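Local atomic coordinates of proteinase K (PDB entry 2B6N), a protein that probably cleaves peptide bonds within proteins as a calcium-binding serine endopeptidase of the subtilase family, made by a psychrotrophic Serratia species. Residues A[12-17]-A[256-261]; A[24-30]-A[86-91]; A[55-59]-A[112-116]; A[194-200]-A[268-274]. All coordinates share one frame; numbering follows the deposited sequence. Where two conformers were deposited one is given.

From the N terminus of this subtilase domain, the turn after helix 8-13 meets 256-261 in contact 1, which closes a loop over most of the chain. Contacts 2 and 3 lie within that loop. Contact 2 joins the end of strand 23-25 and the run after it to the loop before strand 92-97; contact 3 joins edge strand 53-58 to helix 107-120, on the opposite side of the chain's centre from contacts 1 and 4. These two cross along the chain. Contact 4 follows both in series, pairing edge strand 199-202 with strand 272-273, and crosses contact 1. Contacts 1 and 4 meet in strands 258-259 and 272-273; contacts 1 and 2 where Asp-14 touches His-25.

Contact 1: residues A[12-17]-A[256-261]; sequences RIDQRN and RATADK. With CA (calcium ion), chain C.
The turn leaving helix 8-13 comes nearest to the short strand 258-259 where the CA atoms of Arg-16 and Thr-258 lie 5.8 Å apart, and side chains make the direct hydrogen bonds between the two segments. The chain of Arg-16 bends at chi2 (-64°) and delivers NH1 into a two-point grip: it donates to Arg-256 O at 2.8 Å and to Thr-258 OG1 at 3.0 Å. Both acceptors sit at the edge of the guanidinium, near its plane, while Phe-275 makes a cation-pi contact with the same group. Thr-258 OG1 also meets a water that donates to Gln-15 O, and its CG2 lies 3.5 Å from Arg-16 O. The same turn contributes two side chains to the calcium site: Asp-14 OD1 and Gln-15 OE1 each bind the calcium ion at 2.4 Å, alongside a water, with Asp-11 O, Asp-21 OD1 and Asn-23 O as further ligands. The amide of Gln-15 is fixed by its other end, NE2 donating to Asn-17 O at 2.7 Å and to Pro-19 O. Arg-12 folds back from the helix end, NH2 bonding Arg-16 O almost straight (169°) but from above the carbonyl plane, and NE forming a salt bridge with Asp-185. Lys-261 NZ donates to Asn-17 OD1 at 2.7 Å, and its CE lies 3.4 Å from Arg-16 O.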
loop_
_atom_site.group_PDB
_atom_site.type_symbol
_atom_site.label_atom_id
_atom_site.label_comp_id
_atom_site.label_asym_id
_atom_site.label_seq_id
_atom_site.Cartn_x
_atom_site.Cartn_y
_atom_site.Cartn_z
ATOM N N ARG A 12 -3.201 -9.015 12.059
ATOM C CA ARG A 12 -4.500 -8.370 12.286
ATOM C C ARG A 12 -5.520 -8.556 11.168
ATOM O O ARG A 12 -6.720 -8.681 11.441
ATOM C CB ARG A 12 -4.321 -6.868 12.548
ATOM C CG ARG A 12 -5.656 -6.089 12.847
ATOM C CD ARG A 12 -6.128 -6.410 14.284
ATOM N NE ARG A 12 -7.505 -5.985 14.612
ATOM C CZ ARG A 12 -8.609 -6.665 14.308
ATOM N NH1 ARG A 12 -8.556 -7.773 13.570
ATOM N NH2 ARG A 12 -9.786 -6.209 14.712
ATOM N N ILE A 13 -5.048 -8.568 9.923
ATOM C CA ILE A 13 -5.941 -8.450 8.773
ATOM C C ILE A 13 -6.736 -9.729 8.464
ATOM O O ILE A 13 -7.813 -9.654 7.866
ATOM C CB ILE A 13 -5.185 -7.890 7.527
ATOM C CG1 ILE A 13 -4.585 -6.512 7.836
ATOM C CG2 ILE A 13 -6.101 -7.785 6.325
ATOM C CD1 ILE A 13 -5.595 -5.482 8.288
ATOM N N ASP A 14 -6.237 -10.888 8.900
ATOM C CA ASP A 14 -6.932 -12.179 8.640
ATOM C C ASP A 14 -7.938 -12.627 9.731
ATOM O O ASP A 14 -8.381 -13.787 9.744
ATOM C CB ASP A 14 -5.922 -13.309 8.316
ATOM C CG ASP A 14 -5.252 -13.863 9.553
ATOM O OD1 ASP A 14 -5.144 -13.127 10.565
ATOM O OD2 ASP A 14 -4.887 -15.050 9.534
ATOM N N GLN A 15 -8.313 -11.707 10.619
ATOM C CA GLN A 15 -9.253 -11.995 11.706
ATOM C C GLN A 15 -10.154 -10.785 11.986
ATOM O O GLN A 15 -9.764 -9.633 11.729
ATOM C CB GLN A 15 -8.481 -12.417 12.969
ATOM C CG GLN A 15 -7.422 -11.398 13.432
ATOM C CD GLN A 15 -6.646 -11.883 14.627
ATOM O OE1 GLN A 15 -5.590 -12.507 14.480
ATOM N NE2 GLN A 15 -7.166 -11.607 15.827
ATOM N N ARG A 16 -11.346 -11.044 12.535
ATOM C CA ARG A 16 -12.317 -9.953 12.808
ATOM C C ARG A 16 -12.016 -9.216 14.114
ATOM O O ARG A 16 -12.045 -7.979 14.176
ATOM C CB ARG A 16 -13.748 -10.515 12.880
ATOM C CG ARG A 16 -14.189 -11.260 11.612
ATOM C CD ARG A 16 -14.242 -10.279 10.441
ATOM N NE ARG A 16 -14.840 -10.837 9.235
ATOM C CZ ARG A 16 -14.946 -10.179 8.078
ATOM N NH1 ARG A 16 -14.451 -8.948 7.958
ATOM N NH2 ARG A 16 -15.512 -10.778 7.024
ATOM N N ASN A 17 -11.739 -9.997 15.152
ATOM C CA ASN A 17 -11.626 -9.497 16.516
ATOM C C ASN A 17 -10.230 -9.669 17.081
ATOM O O ASN A 17 -9.522 -10.625 16.713
ATOM C CB ASN A 17 -12.600 -10.264 17.422
ATOM C CG ASN A 17 -14.018 -10.272 16.884
ATOM O OD1 ASN A 17 -14.561 -9.230 16.542
ATOM N ND2 ASN A 17 -14.628 -11.449 16.822
ATOM N N ARG A 256 -15.995 -6.907 2.237
ATOM C CA ARG A 256 -15.295 -7.930 3.036
ATOM C C ARG A 256 -14.704 -7.390 4.347
ATOM O O ARG A 256 -14.357 -8.172 5.240
ATOM C CB ARG A 256 -14.205 -8.607 2.184
ATOM C CG ARG A 256 -14.801 -9.612 1.178
ATOM C CD ARG A 256 -13.735 -10.300 0.325
ATOM N NE ARG A 256 -14.286 -11.359 -0.531
ATOM C CZ ARG A 256 -13.552 -12.100 -1.368
ATOM N NH1 ARG A 256 -12.235 -11.902 -1.462
ATOM N NH2 ARG A 256 -14.121 -13.056 -2.102
ATOM N N ALA A 257 -14.599 -6.062 4.451
ATOM C CA ALA A 257 -13.924 -5.391 5.568
ATOM C C ALA A 257 -14.594 -5.650 6.912
ATOM O O ALA A 257 -15.805 -5.827 6.978
ATOM C CB ALA A 257 -13.831 -3.875 5.316
ATOM N N THR A 258 -13.807 -5.646 7.979
ATOM C CA THR A 258 -14.363 -5.787 9.323
ATOM C C THR A 258 -14.999 -4.464 9.756
ATOM O O THR A 258 -14.350 -3.420 9.759
ATOM C CB THR A 258 -13.294 -6.228 10.327
ATOM O OG1 THR A 258 -12.682 -7.420 9.829
ATOM C CG2 THR A 258 -13.942 -6.531 11.674
ATOM N N ALA A 259 -16.274 -4.515 10.120
ATOM C CA ALA A 259 -16.989 -3.298 10.487
ATOM C C ALA A 259 -16.822 -2.926 11.955
ATOM O O ALA A 259 -16.692 -3.793 12.817
ATOM C CB ALA A 259 -18.484 -3.436 10.136
ATOM N N ASP A 260 -16.788 -1.616 12.217
ATOM C CA ASP A 260 -17.083 -1.064 13.543
ATOM C C ASP A 260 -16.058 -1.400 14.640
ATOM O O ASP A 260 -16.410 -1.498 15.824
ATOM C CB ASP A 260 -18.498 -1.500 13.958
ATOM C CG ASP A 260 -19.559 -1.115 12.938
ATOM O OD1 ASP A 260 -19.300 -0.278 12.032
ATOM O OD2 ASP A 260 -20.676 -1.657 13.059
ATOM N N LYS A 261 -14.792 -1.577 14.234
ATOM C CA LYS A 261 -13.693 -1.893 15.138
ATOM C C LYS A 261 -12.803 -0.713 15.474
ATOM O O LYS A 261 -12.142 -0.713 16.521
ATOM C CB LYS A 261 -12.803 -3.001 14.532
ATOM C CG LYS A 261 -13.460 -4.351 14.477
ATOM C CD LYS A 261 -13.789 -4.798 15.895
ATOM C CE LYS A 261 -14.295 -6.213 15.940
ATOM N NZ LYS A 261 -14.463 -6.644 17.358
HETATM CA CA CA C . -4.231 -13.418 12.714
HETATM O O HOH W 1 -10.046 -7.194 10.002
HETATM O O HOH W 2 -6.136 -15.128 12.532
#

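Contact 2: residues A[24-30]-A[86-91]; sequences YHTDYDG and GVAKNV
Two direct hydrogen bonds join the segments, Tyr-24 OH to Val-87 O at 2.8 Å and Asn-90 N to Asp-29 O, also at 2.8 Å. The phenol reaches its acceptor because CG of Tyr-24 stands opposite the backbone N (chi1 177°), which sends the ring toward 86-91; Val-87 O lies near the ring plane, at its edge. A water bridges the two segments, donating to Val-87 O and Tyr-28 O and accepting from Lys-89 N, so Val-87 O is gripped twice. Lys-89 NZ turns back at chi4 to Gly-86 O, arriving in the carbonyl plane on a lone pair, and also bonds Gln-3 and Ser-83. Ser-31 bonds both Asp-29 OD1 and Asn-90 OD1.

Van der Waals contacts fill the rest. Lys-89 CE passes the edge of the Tyr-24 ring, 3.9 Å from CD2, the two side chains running in opposite directions. Val-87 CG1 comes to 3.3 Å from Tyr-24 OH. The carboxylate of Asp-29 lies beside Asn-90, its CG 3.5 Å from Asn-90 CB. A weaker polar contact continues the join at Gly-30, whose O receives a CA-H...O contact from Val-91 CA at 3.5 Å.

Ala-88 to Val-91 form a type I beta turn, and Asp-29 O accepts the N-H of Asn-90 within this turn. Thus the end of strand 23-25 and the run after it, next to the calcium site, are tied to the turn leading into strand 92-97 of the parallel sheet of the subtilase fold.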
loop_
_atom_site.group_PDB
_atom_site.type_symbol
_atom_site.label_atom_id
_atom_site.label_comp_id
_atom_site.label_asym_id
_atom_site.label_seq_id
_atom_site.Cartn_x
_atom_site.Cartn_y
_atom_site.Cartn_z
ATOM N N TYR A 24 -0.994 -15.813 10.468
ATOM C CA TYR A 24 -1.443 -15.161 9.229
ATOM C C TYR A 24 -1.828 -16.234 8.202
ATOM O O TYR A 24 -0.962 -16.888 7.612
ATOM C CB TYR A 24 -0.418 -14.152 8.666
ATOM C CG TYR A 24 -0.879 -13.547 7.348
ATOM C CD1 TYR A 24 -2.118 -12.907 7.256
ATOM C CD2 TYR A 24 -0.099 -13.633 6.197
ATOM C CE1 TYR A 24 -2.578 -12.370 6.062
ATOM C CE2 TYR A 24 -0.548 -13.077 4.977
ATOM C CZ TYR A 24 -1.800 -12.476 4.920
ATOM O OH TYR A 24 -2.269 -11.938 3.738
ATOM N N HIS A 25 -3.132 -16.423 8.033
ATOM C CA HIS A 25 -3.647 -17.418 7.094
ATOM C C HIS A 25 -3.760 -16.812 5.711
ATOM O O HIS A 25 -4.176 -15.657 5.577
ATOM C CB HIS A 25 -5.033 -17.901 7.552
ATOM C CG HIS A 25 -5.649 -18.903 6.625
ATOM N ND1 HIS A 25 -5.405 -20.254 6.731
ATOM C CD2 HIS A 25 -6.476 -18.751 5.565
ATOM C CE1 HIS A 25 -6.046 -20.893 5.765
ATOM N NE2 HIS A 25 -6.701 -20.002 5.041
ATOM N N THR A 26 -3.417 -17.602 4.694
ATOM C CA THR A 26 -3.611 -17.204 3.296
ATOM C C THR A 26 -4.300 -18.338 2.525
ATOM O O THR A 26 -3.992 -19.516 2.728
ATOM C CB THR A 26 -2.275 -16.855 2.594
ATOM O OG1 THR A 26 -1.321 -17.908 2.785
ATOM C CG2 THR A 26 -1.697 -15.530 3.139
ATOM N N ASP A 27 -5.225 -17.958 1.648
ATOM C CA ASP A 27 -5.839 -18.843 0.658
ATOM C C ASP A 27 -5.340 -18.517 -0.752
ATOM O O ASP A 27 -5.496 -19.314 -1.696
ATOM C CB ASP A 27 -7.356 -18.678 0.718
ATOM C CG ASP A 27 -7.916 -19.025 2.094
ATOM O OD1 ASP A 27 -7.662 -20.164 2.559
ATOM O OD2 ASP A 27 -8.551 -18.151 2.724
ATOM N N TYR A 28 -4.766 -17.326 -0.891
ATOM C CA TYR A 28 -4.224 -16.840 -2.161
ATOM C C TYR A 28 -2.922 -16.164 -1.817
ATOM O O TYR A 28 -2.630 -15.950 -0.636
ATOM C CB TYR A 28 -5.213 -15.866 -2.846
ATOM C CG TYR A 28 -6.483 -16.578 -3.196
ATOM C CD1 TYR A 28 -7.569 -16.609 -2.308
ATOM C CD2 TYR A 28 -6.569 -17.310 -4.372
ATOM C CE1 TYR A 28 -8.717 -17.331 -2.622
ATOM C CE2 TYR A 28 -7.692 -18.025 -4.677
ATOM C CZ TYR A 28 -8.760 -18.030 -3.811
ATOM O OH TYR A 28 -9.872 -18.754 -4.166
ATOM N N ASP A 29 -2.148 -15.807 -2.834
ATOM C CA ASP A 29 -0.839 -15.211 -2.598
ATOM C C ASP A 29 -0.439 -14.144 -3.624
ATOM O O ASP A 29 0.718 -13.710 -3.650
ATOM C CB ASP A 29 0.224 -16.319 -2.532
ATOM C CG ASP A 29 0.304 -17.143 -3.809
ATOM O OD1 ASP A 29 -0.280 -16.745 -4.839
ATOM O OD2 ASP A 29 0.973 -18.203 -3.783
ATOM N N GLY A 30 -1.370 -13.733 -4.487
ATOM C CA GLY A 30 -1.043 -12.678 -5.456
ATOM C C GLY A 30 -0.393 -13.185 -6.737
ATOM O O GLY A 30 0.093 -12.389 -7.548
ATOM N N GLY A 86 5.037 -9.893 4.212
ATOM C CA GLY A 86 4.072 -9.497 3.199
ATOM C C GLY A 86 2.710 -10.164 3.207
ATOM O O GLY A 86 2.551 -11.297 3.665
ATOM N N VAL A 87 1.734 -9.438 2.673
ATOM C CA VAL A 87 0.341 -9.904 2.530
ATOM C C VAL A 87 0.202 -10.949 1.408
ATOM O O VAL A 87 -0.470 -11.990 1.584
ATOM C CB VAL A 87 -0.612 -8.693 2.253
ATOM C CG1 VAL A 87 -2.045 -9.153 1.956
ATOM C CG2 VAL A 87 -0.625 -7.732 3.437
ATOM N N ALA A 88 0.830 -10.660 0.264
ATOM C CA ALA A 88 0.649 -11.440 -0.969
ATOM C C ALA A 88 2.013 -12.008 -1.373
ATOM O O ALA A 88 2.775 -11.386 -2.112
ATOM C CB ALA A 88 0.085 -10.549 -2.080
ATOM N N LYS A 89 2.292 -13.200 -0.866
ATOM C CA LYS A 89 3.651 -13.729 -0.813
ATOM C C LYS A 89 4.212 -14.239 -2.140
ATOM O O LYS A 89 5.381 -14.650 -2.199
ATOM C CB LYS A 89 3.737 -14.792 0.285
ATOM C CG LYS A 89 3.329 -14.229 1.677
ATOM C CD LYS A 89 3.481 -15.260 2.769
ATOM C CE LYS A 89 3.023 -14.701 4.117
ATOM N NZ LYS A 89 3.912 -13.626 4.687
ATOM N N ASN A 90 3.408 -14.209 -3.198
ATOM C CA ASN A 90 3.908 -14.579 -4.533
ATOM C C ASN A 90 3.619 -13.526 -5.610
ATOM O O ASN A 90 3.691 -13.815 -6.828
ATOM C CB ASN A 90 3.363 -15.944 -4.971
ATOM C CG ASN A 90 4.179 -16.572 -6.085
ATOM O OD1 ASN A 90 3.627 -17.128 -7.051
ATOM N ND2 ASN A 90 5.496 -16.502 -5.958
ATOM N N VAL A 91 3.295 -12.309 -5.172
ATOM C CA VAL A 91 3.024 -11.218 -6.111
ATOM C C VAL A 91 4.310 -10.781 -6.815
ATOM O O VAL A 91 5.411 -10.900 -6.253
ATOM C CB VAL A 91 2.361 -10.000 -5.394
ATOM C CG1 VAL A 91 3.381 -9.193 -4.595
ATOM C CG2 VAL A 91 1.608 -9.110 -6.385
HETATM O O HOH W 3 0.042 -14.569 0.467
#

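Contact 3: residues A[55-59]-A[112-116]; sequences SGYDF and AGINW
Edge strand 53-58 of the parallel subtilase sheet here meets helix 107-120, part of the beta-alpha-beta crossover between strands 92-97 and 125-129, through an aromatic cluster of Tyr-57, Phe-59 and Trp-116. Trp-116, with CG trans to N (chi1 -171°), lays its indole along the strand. One face of that indole receives both Gly-56 and Tyr-57: Gly-56 CA comes to 3.4 Å from CH2, and Tyr-57 CB stands over the five-membered ring, 3.9 Å from its centroid, in a CH-pi contact. The Tyr-57 ring itself is slid aside and barely overlaps the indole. Phe-59 is clasped on both faces, by Ala-112 CB at 3.8 Å from the ring centroid, another CH-pi contact, and by Tyr-57 CD2 over the centre of the other face. Its edge meets Trp-116, with CZ 3.6 Å from Trp-116 CB, and CE1 lies 3.6 Å from Gly-113 CA. Farther on, Trp-116 packs on Val-94 and Val-96 of strand 92-97, and Tyr-57 OH turns away to Asn-62. Strand and helix are therefore held by dispersion and ring-face contacts, the missing side chain of Gly-56 letting the indole come close to the strand backbone.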
loop_
_atom_site.group_PDB
_atom_site.type_symbol
_atom_site.label_atom_id
_atom_site.label_comp_id
_atom_site.label_asym_id
_atom_site.label_seq_id
_atom_site.Cartn_x
_atom_site.Cartn_y
_atom_site.Cartn_z
ATOM N N SER A 55 12.964 -3.596 -11.361
ATOM C CA SER A 55 12.787 -2.157 -11.594
ATOM C C SER A 55 11.843 -1.849 -12.745
ATOM O O SER A 55 11.893 -2.499 -13.801
ATOM C CB SER A 55 14.129 -1.482 -11.847
ATOM O OG SER A 55 14.979 -1.601 -10.727
ATOM N N GLY A 56 10.981 -0.854 -12.539
ATOM C CA GLY A 56 10.118 -0.348 -13.598
ATOM C C GLY A 56 10.801 0.835 -14.270
ATOM O O GLY A 56 11.266 0.751 -15.421
ATOM N N TYR A 57 10.854 1.951 -13.563
ATOM C CA TYR A 57 11.558 3.130 -14.069
ATOM C C TYR A 57 11.933 4.022 -12.907
ATOM O O TYR A 57 11.235 4.040 -11.887
ATOM C CB TYR A 57 10.714 3.948 -15.077
ATOM C CG TYR A 57 11.621 4.831 -15.908
ATOM C CD1 TYR A 57 12.340 4.285 -16.963
ATOM C CD2 TYR A 57 11.808 6.187 -15.608
ATOM C CE1 TYR A 57 13.194 5.047 -17.725
ATOM C CE2 TYR A 57 12.680 6.982 -16.379
ATOM C CZ TYR A 57 13.375 6.386 -17.433
ATOM O OH TYR A 57 14.261 7.105 -18.211
ATOM N N ASP A 58 13.037 4.750 -13.072
ATOM C CA ASP A 58 13.510 5.692 -12.079
ATOM C C ASP A 58 13.375 7.121 -12.617
ATOM O O ASP A 58 14.165 7.544 -13.457
ATOM C CB ASP A 58 14.956 5.332 -11.689
ATOM C CG ASP A 58 15.553 6.268 -10.634
ATOM O OD1 ASP A 58 15.002 7.363 -10.393
ATOM O OD2 ASP A 58 16.590 5.896 -10.042
ATOM N N PHE A 59 12.360 7.848 -12.139
ATOM C CA PHE A 59 12.137 9.244 -12.522
ATOM C C PHE A 59 12.977 10.264 -11.751
ATOM O O PHE A 59 12.960 11.454 -12.072
ATOM C CB PHE A 59 10.638 9.589 -12.500
ATOM C CG PHE A 59 9.856 8.862 -13.563
ATOM C CD1 PHE A 59 9.127 7.708 -13.247
ATOM C CD2 PHE A 59 9.905 9.297 -14.895
ATOM C CE1 PHE A 59 8.423 7.019 -14.240
ATOM C CE2 PHE A 59 9.220 8.625 -15.891
ATOM C CZ PHE A 59 8.469 7.474 -15.568
ATOM N N ALA A 112 4.677 11.580 -13.625
ATOM C CA ALA A 112 5.406 10.726 -14.564
ATOM C C ALA A 112 5.328 9.247 -14.167
ATOM O O ALA A 112 5.092 8.396 -15.021
ATOM C CB ALA A 112 6.881 11.188 -14.730
ATOM N N GLY A 113 5.517 8.950 -12.882
ATOM C CA GLY A 113 5.434 7.556 -12.378
ATOM C C GLY A 113 4.032 6.947 -12.498
ATOM O O GLY A 113 3.873 5.765 -12.854
ATOM N N ILE A 114 3.020 7.746 -12.178
ATOM C CA ILE A 114 1.621 7.298 -12.322
ATOM C C ILE A 114 1.363 6.930 -13.786
ATOM O O ILE A 114 0.843 5.846 -14.087
ATOM C CB ILE A 114 0.629 8.396 -11.885
ATOM C CG1 ILE A 114 0.772 8.700 -10.385
ATOM C CG2 ILE A 114 -0.813 7.967 -12.187
ATOM C CD1 ILE A 114 0.158 10.046 -9.939
ATOM N N ASN A 115 1.736 7.838 -14.688
ATOM C CA ASN A 115 1.521 7.627 -16.108
ATOM C C ASN A 115 2.284 6.405 -16.565
ATOM O O ASN A 115 1.771 5.621 -17.358
ATOM C CB ASN A 115 1.918 8.852 -16.937
ATOM C CG ASN A 115 0.981 10.047 -16.729
ATOM O OD1 ASN A 115 -0.162 9.902 -16.287
ATOM N ND2 ASN A 115 1.465 11.237 -17.073
ATOM N N TRP A 116 3.510 6.237 -16.057
ATOM C CA TRP A 116 4.328 5.078 -16.425
ATOM C C TRP A 116 3.592 3.779 -16.125
ATOM O O TRP A 116 3.550 2.888 -16.973
ATOM C CB TRP A 116 5.724 5.094 -15.761
ATOM C CG TRP A 116 6.623 4.007 -16.316
ATOM C CD1 TRP A 116 7.465 4.101 -17.390
ATOM C CD2 TRP A 116 6.705 2.660 -15.858
ATOM N NE1 TRP A 116 8.097 2.901 -17.608
ATOM C CE2 TRP A 116 7.639 1.992 -16.687
ATOM C CE3 TRP A 116 6.084 1.946 -14.821
ATOM C CZ2 TRP A 116 7.973 0.648 -16.506
ATOM C CZ3 TRP A 116 6.425 0.601 -14.636
ATOM C CH2 TRP A 116 7.359 -0.027 -15.481
#

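Contact 4: residues A[194-200]-A[268-274]; sequences GTCLDIY and GSPNKLL
Pro-270 lays its ring over the backbone of Leu-197 and Asp-198, with CG 3.4 Å from Leu-197 O and its CD 3.7 Å from Leu-197 CB. Leu-197 CD2 rests over one face of the Tyr-200 ring, whose edge meets Pro-270 O and Ser-269 CB. Ser-269 OG accepts the N-H of Gly-194 at 2.8 Å and at 159°, and is also bonded to Ala-265 O, as is Tyr-200 OH. Gly-194 opens a type I beta turn to Leu-197, pinned by the disulfide of Cys-196 with Cys-165. Beyond it the backbones run parallel and form a single bridge, Tyr-200 with Leu-273: Tyr-200 N donates to Lys-272 O at 2.9 Å, and Leu-274 N donates to Tyr-200 O at 2.9 Å. The bridge joins strand 199-202, an outermost strand of the parallel subtilase sheet, to strand 272-273, which pairs antiparallel with 258-259. The first torsion of Ile-199 (chi1 -162°) turns CG1 back toward 268-274 and puts CD1 4.1 Å from Leu-274 CD1; both side chains rest on Val-230 of helix 223-240. On the outer side a water links Lys-272 NZ to Asp-198 O, accepting from the first and donating to the second at 2.7 Å.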
loop_
_atom_site.group_PDB
_atom_site.type_symbol
_atom_site.label_atom_id
_atom_site.label_comp_id
_atom_site.label_asym_id
_atom_site.label_seq_id
_atom_site.Cartn_x
_atom_site.Cartn_y
_atom_site.Cartn_z
ATOM N N GLY A 194 -11.646 11.061 7.695
ATOM C CA GLY A 194 -12.786 11.720 7.051
ATOM C C GLY A 194 -13.294 11.021 5.791
ATOM O O GLY A 194 -12.919 9.885 5.484
ATOM N N THR A 195 -14.137 11.733 5.043
ATOM C CA THR A 195 -14.892 11.137 3.936
ATOM C C THR A 195 -14.066 10.717 2.720
ATOM O O THR A 195 -14.527 9.913 1.905
ATOM C CB THR A 195 -16.039 12.067 3.476
ATOM O OG1 THR A 195 -15.483 13.288 2.983
ATOM C CG2 THR A 195 -16.990 12.360 4.635
ATOM N N CYS A 196 -12.859 11.255 2.582
ATOM C CA CYS A 196 -11.978 10.818 1.501
ATOM C C CYS A 196 -11.293 9.471 1.771
ATOM O O CYS A 196 -10.742 8.867 0.854
ATOM C CB CYS A 196 -10.966 11.905 1.138
ATOM S SG CYS A 196 -11.766 13.312 0.325
ATOM N N LEU A 197 -11.343 8.991 3.019
ATOM C CA LEU A 197 -10.919 7.600 3.308
ATOM C C LEU A 197 -11.867 6.548 2.749
ATOM O O LEU A 197 -13.078 6.749 2.735
ATOM C CB LEU A 197 -10.791 7.362 4.812
ATOM C CG LEU A 197 -9.415 7.628 5.424
ATOM C CD1 LEU A 197 -9.092 9.091 5.285
ATOM C CD2 LEU A 197 -9.445 7.225 6.891
ATOM N N ASP A 198 -11.305 5.405 2.355
ATOM C CA ASP A 198 -12.083 4.233 1.969
ATOM C C ASP A 198 -12.041 3.117 3.014
ATOM O O ASP A 198 -13.011 2.356 3.163
ATOM C CB ASP A 198 -11.609 3.722 0.603
ATOM C CG ASP A 198 -11.891 4.715 -0.493
ATOM O OD1 ASP A 198 -13.096 4.906 -0.808
ATOM O OD2 ASP A 198 -10.954 5.365 -0.983
ATOM N N ILE A 199 -10.929 3.034 3.752
ATOM C CA ILE A 199 -10.686 1.878 4.634
ATOM C C ILE A 199 -9.534 2.236 5.591
ATOM O O ILE A 199 -8.765 3.172 5.326
ATOM C CB ILE A 199 -10.345 0.610 3.783
ATOM C CG1 ILE A 199 -10.519 -0.694 4.572
ATOM C CG2 ILE A 199 -8.934 0.735 3.143
ATOM C CD1 ILE A 199 -10.687 -1.910 3.672
ATOM N N TYR A 200 -9.456 1.506 6.701
ATOM C CA TYR A 200 -8.364 1.615 7.649
ATOM C C TYR A 200 -7.553 0.306 7.601
ATOM O O TYR A 200 -8.096 -0.776 7.316
ATOM C CB TYR A 200 -8.917 1.800 9.060
ATOM C CG TYR A 200 -9.130 3.235 9.499
ATOM C CD1 TYR A 200 -10.418 3.777 9.575
ATOM C CD2 TYR A 200 -8.047 4.033 9.864
ATOM C CE1 TYR A 200 -10.621 5.106 9.980
ATOM C CE2 TYR A 200 -8.240 5.355 10.284
ATOM C CZ TYR A 200 -9.527 5.877 10.349
ATOM O OH TYR A 200 -9.676 7.181 10.780
ATOM N N GLY A 268 -17.248 11.015 9.467
ATOM C CA GLY A 268 -17.095 10.893 8.020
ATOM C C GLY A 268 -16.200 9.757 7.576
ATOM O O GLY A 268 -16.281 9.339 6.416
ATOM N N SER A 269 -15.355 9.249 8.481
ATOM C CA SER A 269 -14.510 8.083 8.151
ATOM C C SER A 269 -15.358 6.818 8.057
ATOM O O SER A 269 -16.233 6.584 8.915
ATOM C CB SER A 269 -13.414 7.865 9.185
ATOM O OG SER A 269 -12.625 9.024 9.343
ATOM N N PRO A 270 -15.090 5.986 7.040
ATOM C CA PRO A 270 -15.734 4.674 6.964
ATOM C C PRO A 270 -15.183 3.804 8.080
ATOM O O PRO A 270 -13.961 3.693 8.210
ATOM C CB PRO A 270 -15.283 4.137 5.601
ATOM C CG PRO A 270 -13.930 4.830 5.368
ATOM C CD PRO A 270 -14.155 6.219 5.917
ATOM N N ASN A 271 -16.048 3.214 8.905
ATOM C CA ASN A 271 -15.516 2.349 9.962
ATOM C C ASN A 271 -15.340 0.925 9.434
ATOM O O ASN A 271 -16.128 -0.000 9.709
ATOM C CB ASN A 271 -16.302 2.438 11.274
ATOM C CG ASN A 271 -15.418 2.137 12.485
ATOM O OD1 ASN A 271 -14.772 1.088 12.535
ATOM N ND2 ASN A 271 -15.383 3.050 13.453
ATOM N N LYS A 272 -14.308 0.782 8.611
ATOM C CA LYS A 272 -14.011 -0.463 7.929
ATOM C C LYS A 272 -12.546 -0.765 8.145
ATOM O O LYS A 272 -11.683 0.066 7.839
ATOM C CB LYS A 272 -14.296 -0.350 6.425
ATOM C CG LYS A 272 -15.793 -0.129 6.082
ATOM C CD LYS A 272 -16.032 -0.268 4.583
ATOM C CE LYS A 272 -17.498 0.009 4.185
ATOM N NZ LYS A 272 -17.753 1.479 4.006
ATOM N N LEU A 273 -12.279 -1.947 8.684
ATOM C CA LEU A 273 -10.900 -2.375 8.907
ATOM C C LEU A 273 -10.561 -3.482 7.912
ATOM O O LEU A 273 -11.309 -4.437 7.765
ATOM C CB LEU A 273 -10.686 -2.820 10.351
ATOM C CG LEU A 273 -9.298 -3.354 10.718
ATOM C CD1 LEU A 273 -8.181 -2.266 10.645
ATOM C CD2 LEU A 273 -9.330 -4.027 12.102
ATOM N N LEU A 274 -9.429 -3.332 7.229
ATOM C CA LEU A 274 -8.969 -4.278 6.220
ATOM C C LEU A 274 -9.073 -5.738 6.681
ATOM O O LEU A 274 -8.635 -6.079 7.793
ATOM C CB LEU A 274 -7.516 -3.969 5.837
ATOM C CG LEU A 274 -6.901 -4.845 4.742
ATOM C CD1 LEU A 274 -7.633 -4.673 3.404
ATOM C CD2 LEU A 274 -5.419 -4.506 4.595
HETATM O O HOH W 4 -15.565 2.871 2.638
#